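Local coordinates for protein cytochrome C3, A dimeric class III c-type cytochrome (Desulfovibrio gigas, PDB 1GYO) that probably carries electrons, binding four covalently attached c-type hemes in each subunit of a disulfide-linked dimer, at residues 32-35 with 36-40. Residues are numbered along the deposited sequence; the frame is centred on the assembly and turned at random. Where two conformers were deposited one is given.
With HEC (heme c), chain C.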
loop_
_atom_site.group_PDB
_atom_site.type_symbol
_atom_site.label_atom_id
_atom_site.label_comp_id
_atom_site.label_asym_id
_atom_site.label_seq_id
_atom_site.Cartn_x
_atom_site.Cartn_y
_atom_site.Cartn_z
ATOM N N ARG A 32 2.268 -2.095 9.991
ATOM C CA ARG A 32 1.321 -1.171 9.356
ATOM C C ARG A 32 1.775 0.274 9.317
ATOM O O ARG A 32 1.264 1.029 8.484
ATOM C CB ARG A 32 -0.057 -1.291 10.037
ATOM C CG ARG A 32 -0.231 -1.091 11.514
ATOM C CD ARG A 32 -1.732 -1.082 11.880
ATOM N NE ARG A 32 -2.213 -2.341 12.392
ATOM C CZ ARG A 32 -2.818 -3.476 12.588
ATOM N NH1 ARG A 32 -3.626 -4.034 11.675
ATOM N NH2 ARG A 32 -2.691 -4.223 13.715
ATOM N N ASN A 33 2.723 0.675 10.142
ATOM C CA ASN A 33 3.233 2.052 10.116
ATOM C C ASN A 33 4.484 2.190 9.246
ATOM O O ASN A 33 5.090 3.249 9.217
ATOM C CB ASN A 33 3.542 2.564 11.513
ATOM C CG ASN A 33 2.345 2.533 12.430
ATOM O OD1 ASN A 33 1.239 2.909 12.025
ATOM N ND2 ASN A 33 2.520 2.062 13.674
ATOM N N VAL A 34 4.853 1.149 8.523
ATOM C CA VAL A 34 6.011 1.157 7.645
ATOM C C VAL A 34 5.457 1.218 6.214
ATOM O O VAL A 34 4.605 0.403 5.856
ATOM C CB VAL A 34 6.867 -0.091 7.843
ATOM C CG1 VAL A 34 8.036 -0.123 6.859
ATOM C CG2 VAL A 34 7.324 -0.213 9.314
ATOM N N SER A 35 5.885 2.170 5.413
ATOM C CA SER A 35 5.360 2.285 4.058
ATOM C C SER A 35 5.665 1.034 3.242
ATOM O O SER A 35 6.716 0.415 3.390
ATOM C CB SER A 35 5.916 3.527 3.325
ATOM O OG SER A 35 7.299 3.327 3.092
ATOM N N CYS A 36 4.751 0.726 2.309
ATOM C CA CYS A 36 4.920 -0.480 1.485
ATOM C C CYS A 36 6.274 -0.490 0.790
ATOM O O CYS A 36 6.961 -1.532 0.762
ATOM C CB CYS A 36 3.844 -0.638 0.427
ATOM S SG CYS A 36 2.143 -0.317 0.895
ATOM N N VAL A 37 6.656 0.642 0.227
ATOM C CA VAL A 37 7.894 0.715 -0.584
ATOM C C VAL A 37 9.129 0.585 0.259
ATOM O O VAL A 37 10.203 0.297 -0.284
ATOM C CB VAL A 37 7.886 2.041 -1.380
ATOM C CG1 VAL A 37 8.104 3.256 -0.488
ATOM C CG2 VAL A 37 8.938 1.990 -2.480
ATOM N N SER A 38 9.041 0.763 1.575
ATOM C CA SER A 38 10.192 0.578 2.428
ATOM C C SER A 38 10.735 -0.856 2.349
ATOM O O SER A 38 11.933 -1.039 2.565
ATOM C CB SER A 38 9.876 0.920 3.887
ATOM O OG SER A 38 9.528 2.297 4.014
ATOM N N CYS A 39 9.863 -1.808 2.102
ATOM C CA CYS A 39 10.222 -3.219 1.892
ATOM C C CYS A 39 10.130 -3.580 0.407
ATOM O O CYS A 39 11.076 -4.122 -0.156
ATOM C CB CYS A 39 9.321 -4.129 2.684
ATOM S SG CYS A 39 9.442 -3.777 4.474
ATOM N N HIS A 40 8.964 -3.320 -0.183
ATOM C CA HIS A 40 8.748 -3.603 -1.597
ATOM C C HIS A 40 9.346 -2.472 -2.436
ATOM O O HIS A 40 8.616 -1.669 -3.055
ATOM C CB HIS A 40 7.244 -3.690 -1.857
ATOM C CG HIS A 40 6.558 -4.797 -1.118
ATOM N ND1 HIS A 40 6.620 -6.106 -1.539
ATOM C CD2 HIS A 40 5.742 -4.791 -0.039
ATOM C CE1 HIS A 40 5.874 -6.842 -0.694
ATOM N NE2 HIS A 40 5.323 -6.095 0.221
HETATM FE FE HEC C . 4.188 -6.696 1.714
HETATM C CHA HEC C . 4.153 -9.940 0.694
HETATM C CHB HEC C . 1.522 -6.045 -0.278
HETATM C CHC HEC C . 3.925 -3.637 3.089
HETATM C CHD HEC C . 7.116 -7.189 3.252
HETATM N NA HEC C . 3.043 -7.787 0.489
HETATM C C1A HEC C . 3.155 -9.129 0.195
HETATM C C2A HEC C . 2.138 -9.547 -0.744
HETATM C C3A HEC C . 1.415 -8.433 -1.040
HETATM C C4A HEC C . 1.975 -7.347 -0.275
HETATM C CMA HEC C . 0.243 -8.299 -1.977
HETATM C CAA HEC C . 1.936 -10.930 -1.245
HETATM C CBA HEC C . 2.835 -11.366 -2.375
HETATM C CGA HEC C . 2.734 -12.850 -2.704
HETATM O O1A HEC C . 2.561 -13.670 -1.777
HETATM O O2A HEC C . 2.822 -13.211 -3.870
HETATM N NB HEC C . 2.981 -5.129 1.438
HETATM C C1B HEC C . 1.946 -5.010 0.534
HETATM C C2B HEC C . 1.355 -3.690 0.602
HETATM C C3B HEC C . 2.011 -3.005 1.588
HETATM C C4B HEC C . 3.020 -3.912 2.095
HETATM C CMB HEC C . 0.232 -3.213 -0.268
HETATM C CAB HEC C . 1.766 -1.618 2.099
HETATM C CBB HEC C . 0.375 -1.362 2.663
HETATM N NC HEC C . 5.278 -5.644 2.974
HETATM C C1C HEC C . 5.008 -4.387 3.472
HETATM C C2C HEC C . 6.041 -3.959 4.394
HETATM C C3C HEC C . 6.953 -4.956 4.413
HETATM C C4C HEC C . 6.498 -5.980 3.516
HETATM C CMC HEC C . 6.038 -2.625 5.080
HETATM C CAC HEC C . 8.280 -5.004 5.137
HETATM C CBC HEC C . 8.146 -4.757 6.647
HETATM N ND HEC C . 5.373 -8.265 1.943
HETATM C C1D HEC C . 6.620 -8.261 2.569
HETATM C C2D HEC C . 7.249 -9.548 2.434
HETATM C C3D HEC C . 6.352 -10.365 1.824
HETATM C C4D HEC C . 5.228 -9.550 1.463
HETATM C CMD HEC C . 8.640 -9.901 2.938
HETATM C CAD HEC C . 6.540 -11.833 1.536
HETATM C CBD HEC C . 7.235 -12.031 0.197
HETATM C CGD HEC C . 8.062 -13.262 0.041
HETATM O O1D HEC C . 9.000 -13.212 -0.797
HETATM O O2D HEC C . 7.846 -14.279 0.701
#
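Ser-35 and Ser-38 meet at the start of the short, weakly bonded helix 36-39, whose two cysteines attach a heme. From CB, which lies 3.9 Å from OG of Ser-38, the side chain of Ser-35 reaches OG; chi1 of 68° sets this oxygen between the backbone N and the carbonyl carbon, which turns it toward the hydroxyl of Ser-38. There OG makes a short hydrogen bond of 2.6 Å with OG of Ser-38, in which either hydroxyl may be the donor, and Ser-35 OG also touches CG1 of Val-37 at 3.7 Å. A second bond joins the same two residues through the main chain: Ser-38 N donates to Ser-35 O at 3.0 Å, bent to 142° at the hydrogen and approaching from above the carbonyl plane. Side chain and backbone thus both tie the turn. CG1 of Val-34 packs 3.6 Å from CB of Ser-38 and also touches the heme methyl CMC. Further along, Cys-36 O accepts from both Cys-39 N and His-40 N, which carries the turn through to the histidine.

Residues 36-40 hold the heme at three points. Cys-36 SG is bonded covalently to the former vinyl carbon CAB and Cys-39 SG to CAC, both at 1.8 Å. His-40 stands over the porphyrin with NE2 2.0 Å from the iron, whose other axial ligand is His-28, and the ring of Phe-49 meets its imidazole edge-to-face. Cys-36 also packs on Cys-36 of the second subunit, so this part of the site lies at the dimer interface. Two thioether cysteines separated by two residues and followed directly by an axial histidine form the CXXCH heme-attachment motif of c-type cytochromes, used here for one of the bis-histidine hemes of the cytochrome c3 fold.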